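Local coordinates for protein serine protease inhibitor 2 (Anopheles gambiae, PDB 3PZF) that inhibits clip-domain serine proteases that activate phenoloxidases, and so restrains the melanization immune response in mosquito hemolymph, at residues N279-F290 with V365-F376. Sequence-based numbering, arbitrary orientation. Where two conformers were deposited one is given.
Sequences NEVNVTLPKFKF and VQIFNANRPFIF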
# COMPACT_ATOMS: atom_id res chain seq x y z
N ASN A 279 -9.64 -25.22 -0.02
CA ASN A 279 -8.96 -26.48 -0.35
C ASN A 279 -8.02 -26.87 0.80
O ASN A 279 -7.59 -26.00 1.58
CB ASN A 279 -8.08 -26.29 -1.59
CG ASN A 279 -8.85 -26.33 -2.90
OD1 ASN A 279 -9.27 -25.29 -3.45
ND2 ASN A 279 -9.00 -27.53 -3.44
N GLU A 280 -7.67 -28.15 0.90
CA GLU A 280 -6.54 -28.52 1.76
C GLU A 280 -5.28 -28.10 1.02
O GLU A 280 -5.12 -28.46 -0.14
CB GLU A 280 -6.54 -30.03 1.98
CG GLU A 280 -7.25 -30.46 3.24
CD GLU A 280 -6.44 -30.12 4.48
OE1 GLU A 280 -5.19 -30.19 4.42
OE2 GLU A 280 -7.05 -29.76 5.51
N VAL A 281 -4.40 -27.32 1.66
CA VAL A 281 -3.21 -26.84 0.97
C VAL A 281 -2.02 -26.97 1.89
O VAL A 281 -2.12 -26.65 3.07
CB VAL A 281 -3.31 -25.36 0.58
CG1 VAL A 281 -2.13 -24.94 -0.34
CG2 VAL A 281 -4.66 -25.07 -0.08
N ASN A 282 -0.91 -27.44 1.35
CA ASN A 282 0.36 -27.37 2.08
C ASN A 282 1.09 -26.12 1.61
O ASN A 282 1.43 -26.01 0.43
CB ASN A 282 1.24 -28.60 1.85
CG ASN A 282 2.49 -28.55 2.72
OD1 ASN A 282 3.46 -27.88 2.39
ND2 ASN A 282 2.45 -29.25 3.85
N VAL A 283 1.30 -25.19 2.54
CA VAL A 283 1.79 -23.86 2.23
C VAL A 283 3.20 -23.72 2.75
O VAL A 283 3.44 -23.96 3.94
CB VAL A 283 0.95 -22.77 2.96
CG1 VAL A 283 1.56 -21.37 2.76
CG2 VAL A 283 -0.51 -22.80 2.47
N THR A 284 4.12 -23.37 1.85
CA THR A 284 5.50 -23.00 2.23
C THR A 284 5.74 -21.57 1.77
O THR A 284 5.57 -21.27 0.58
CB THR A 284 6.54 -23.92 1.53
OG1 THR A 284 6.33 -25.27 1.90
CG2 THR A 284 7.99 -23.51 1.94
N LEU A 285 6.15 -20.70 2.70
CA LEU A 285 6.39 -19.28 2.43
C LEU A 285 7.71 -18.88 3.05
O LEU A 285 8.04 -19.34 4.15
CB LEU A 285 5.33 -18.39 3.04
CG LEU A 285 3.95 -18.44 2.37
CD1 LEU A 285 3.00 -17.64 3.24
CD2 LEU A 285 4.04 -17.83 0.98
N PRO A 286 8.46 -18.02 2.35
CA PRO A 286 9.68 -17.50 2.97
C PRO A 286 9.30 -16.37 3.91
O PRO A 286 8.41 -15.58 3.57
CB PRO A 286 10.48 -16.97 1.78
CG PRO A 286 9.43 -16.57 0.77
CD PRO A 286 8.29 -17.57 0.96
N LYS A 287 9.94 -16.29 5.06
CA LYS A 287 9.72 -15.17 5.95
C LYS A 287 10.43 -13.94 5.38
O LYS A 287 11.45 -14.06 4.70
CB LYS A 287 10.21 -15.52 7.36
CG LYS A 287 9.36 -16.63 8.01
CD LYS A 287 9.74 -16.92 9.44
CE LYS A 287 10.96 -17.85 9.52
NZ LYS A 287 11.34 -18.19 10.93
N PHE A 288 9.86 -12.76 5.64
CA PHE A 288 10.53 -11.53 5.20
C PHE A 288 10.17 -10.36 6.08
O PHE A 288 9.09 -10.31 6.69
CB PHE A 288 10.25 -11.22 3.72
CG PHE A 288 8.76 -11.15 3.35
CD1 PHE A 288 8.13 -12.24 2.71
CD2 PHE A 288 8.02 -10.01 3.62
CE1 PHE A 288 6.76 -12.16 2.34
CE2 PHE A 288 6.66 -9.94 3.27
CZ PHE A 288 6.02 -11.02 2.63
N LYS A 289 11.11 -9.43 6.16
CA LYS A 289 10.92 -8.18 6.86
C LYS A 289 11.68 -7.09 6.10
O LYS A 289 12.90 -7.15 5.97
CB LYS A 289 11.47 -8.29 8.28
CG LYS A 289 11.43 -6.98 9.07
CD LYS A 289 11.92 -7.17 10.48
CE LYS A 289 11.66 -5.92 11.32
NZ LYS A 289 12.09 -6.11 12.74
N PHE A 290 10.96 -6.09 5.60
CA PHE A 290 11.64 -5.03 4.85
C PHE A 290 10.75 -3.79 4.78
O PHE A 290 9.59 -3.80 5.17
CB PHE A 290 12.00 -5.49 3.42
CG PHE A 290 10.79 -5.65 2.47
CD1 PHE A 290 10.42 -4.65 1.57
CD2 PHE A 290 10.07 -6.85 2.46
CE1 PHE A 290 9.33 -4.82 0.70
CE2 PHE A 290 8.97 -7.02 1.62
CZ PHE A 290 8.60 -6.02 0.72
N VAL A 365 -4.29 -33.05 -0.92
CA VAL A 365 -3.65 -31.77 -0.61
C VAL A 365 -2.98 -31.08 -1.82
O VAL A 365 -2.21 -31.70 -2.54
CB VAL A 365 -2.58 -31.95 0.49
CG1 VAL A 365 -2.02 -30.61 0.91
CG2 VAL A 365 -3.19 -32.67 1.69
N GLN A 366 -3.22 -29.78 -1.99
CA GLN A 366 -2.61 -29.01 -3.06
C GLN A 366 -1.33 -28.44 -2.47
O GLN A 366 -1.27 -28.21 -1.28
CB GLN A 366 -3.52 -27.85 -3.49
CG GLN A 366 -4.93 -28.31 -3.90
CD GLN A 366 -4.86 -29.40 -4.95
OE1 GLN A 366 -5.19 -30.57 -4.70
NE2 GLN A 366 -4.38 -29.03 -6.13
N ILE A 367 -0.31 -28.20 -3.28
CA ILE A 367 0.98 -27.73 -2.76
C ILE A 367 1.27 -26.35 -3.27
O ILE A 367 1.30 -26.14 -4.47
CB ILE A 367 2.15 -28.63 -3.21
CG1 ILE A 367 1.94 -30.07 -2.73
CG2 ILE A 367 3.50 -28.07 -2.72
CD1 ILE A 367 1.86 -30.19 -1.25
N PHE A 368 1.51 -25.40 -2.35
CA PHE A 368 1.83 -24.02 -2.71
C PHE A 368 3.21 -23.77 -2.09
O PHE A 368 3.33 -23.66 -0.89
CB PHE A 368 0.82 -23.07 -2.06
CG PHE A 368 1.02 -21.61 -2.40
CD1 PHE A 368 0.31 -21.04 -3.45
CD2 PHE A 368 1.87 -20.79 -1.65
CE1 PHE A 368 0.45 -19.67 -3.76
CE2 PHE A 368 1.99 -19.43 -1.96
CZ PHE A 368 1.30 -18.90 -3.03
N ASN A 369 4.23 -23.73 -2.92
CA ASN A 369 5.60 -23.66 -2.42
C ASN A 369 6.29 -22.46 -3.00
O ASN A 369 6.81 -22.51 -4.12
CB ASN A 369 6.38 -24.95 -2.76
CG ASN A 369 7.83 -24.93 -2.25
OD1 ASN A 369 8.27 -24.03 -1.51
ND2 ASN A 369 8.59 -25.94 -2.66
N ALA A 370 6.25 -21.34 -2.27
CA ALA A 370 6.73 -20.06 -2.77
C ALA A 370 8.25 -19.93 -2.61
O ALA A 370 8.71 -19.16 -1.78
CB ALA A 370 6.02 -18.90 -2.03
N ASN A 371 9.01 -20.70 -3.37
CA ASN A 371 10.47 -20.58 -3.34
C ASN A 371 11.00 -19.86 -4.59
O ASN A 371 12.13 -20.06 -5.02
CB ASN A 371 11.11 -21.96 -3.19
CG ASN A 371 10.90 -22.84 -4.40
OD1 ASN A 371 10.10 -22.53 -5.29
ND2 ASN A 371 11.60 -23.98 -4.44
N ARG A 372 10.15 -19.01 -5.17
CA ARG A 372 10.55 -18.11 -6.25
C ARG A 372 9.72 -16.83 -6.11
O ARG A 372 8.87 -16.77 -5.26
CB ARG A 372 10.35 -18.75 -7.61
CG ARG A 372 8.96 -19.19 -7.86
CD ARG A 372 8.87 -20.04 -9.13
NE ARG A 372 7.48 -20.48 -9.21
CZ ARG A 372 7.04 -21.62 -8.71
NH1 ARG A 372 7.90 -22.50 -8.18
NH2 ARG A 372 5.75 -21.91 -8.77
N PRO A 373 10.02 -15.80 -6.91
CA PRO A 373 9.39 -14.49 -6.63
C PRO A 373 7.85 -14.52 -6.75
O PRO A 373 7.29 -15.31 -7.51
CB PRO A 373 9.98 -13.57 -7.71
CG PRO A 373 11.39 -14.11 -7.89
CD PRO A 373 11.15 -15.67 -7.85
N PHE A 374 7.19 -13.69 -5.96
CA PHE A 374 5.73 -13.68 -5.96
C PHE A 374 5.22 -12.32 -5.58
O PHE A 374 5.99 -11.47 -5.12
CB PHE A 374 5.20 -14.74 -4.98
CG PHE A 374 5.70 -14.58 -3.55
CD1 PHE A 374 6.85 -15.27 -3.11
CD2 PHE A 374 5.01 -13.79 -2.64
CE1 PHE A 374 7.28 -15.16 -1.82
CE2 PHE A 374 5.44 -13.67 -1.32
CZ PHE A 374 6.61 -14.36 -0.91
N ILE A 375 3.92 -12.12 -5.82
CA ILE A 375 3.22 -10.87 -5.51
C ILE A 375 2.37 -11.13 -4.29
O ILE A 375 1.90 -12.24 -4.11
CB ILE A 375 2.31 -10.52 -6.71
CG1 ILE A 375 3.20 -10.29 -7.94
CG2 ILE A 375 1.36 -9.29 -6.37
CD1 ILE A 375 2.49 -10.51 -9.31
N PHE A 376 2.20 -10.13 -3.43
CA PHE A 376 1.26 -10.26 -2.33
C PHE A 376 0.49 -8.95 -2.16
O PHE A 376 0.92 -7.90 -2.66
CB PHE A 376 1.98 -10.62 -1.03
CG PHE A 376 2.94 -9.55 -0.55
CD1 PHE A 376 4.30 -9.58 -0.91
CD2 PHE A 376 2.50 -8.53 0.29
CE1 PHE A 376 5.17 -8.58 -0.48
CE2 PHE A 376 3.38 -7.53 0.73
CZ PHE A 376 4.72 -7.56 0.34
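Gln366 O is approached by two groups of the neighbouring strand: Asn282 N donates to it at 2.8 Å, and Val281 CA lies 3.3 Å away as a CA-H...O contact. Asn282 O in turn accepts from Phe368 N in an almost straight bond. Gln366 N to Glu280 O, Thr284 N to Phe368 O and Ala370 N to Thr284 O complete a five-bond parallel ladder. The other edge of strand 279-286 pairs with strand 211-227, where the side-chain ND2 of Asn282 donates to Asn219 OD1.

On the face bearing Val281, Val283 and Phe368, beta-branched Val281 suits a strand and sets CG1 3.9 Å from Phe368 CB. With CG anti to its backbone N (chi1 -178°), the Phe368 ring meets Leu285 CD2 at its edge. On the face of Asn282, Thr284 lies alongside Asn369, its CB and CG2 touching OD1.

The pairing stops at Ala370, the centre of an inverse gamma turn. Pro286 has no N-H to offer, and its CD lies 3.2 Å from Ala370 O, which is buried without a partner. Pro286 CG reaches the edge of the Phe374 ring, 3.6 Å from CE1. Beyond it, the Phe288 and Phe376 planes are near parallel (29°) but slid apart, so only the CZ rim of Phe288 lies over the Phe376 face. Ile392 of strand 386-392 also packs on both rings. This is the serpin fold: the chain returning from the reactive-centre loop adds strand s1C beside s2C in sheet C, then enters sheet B, while its partner runs on into sheet A and the aromatic cluster packs where they diverge.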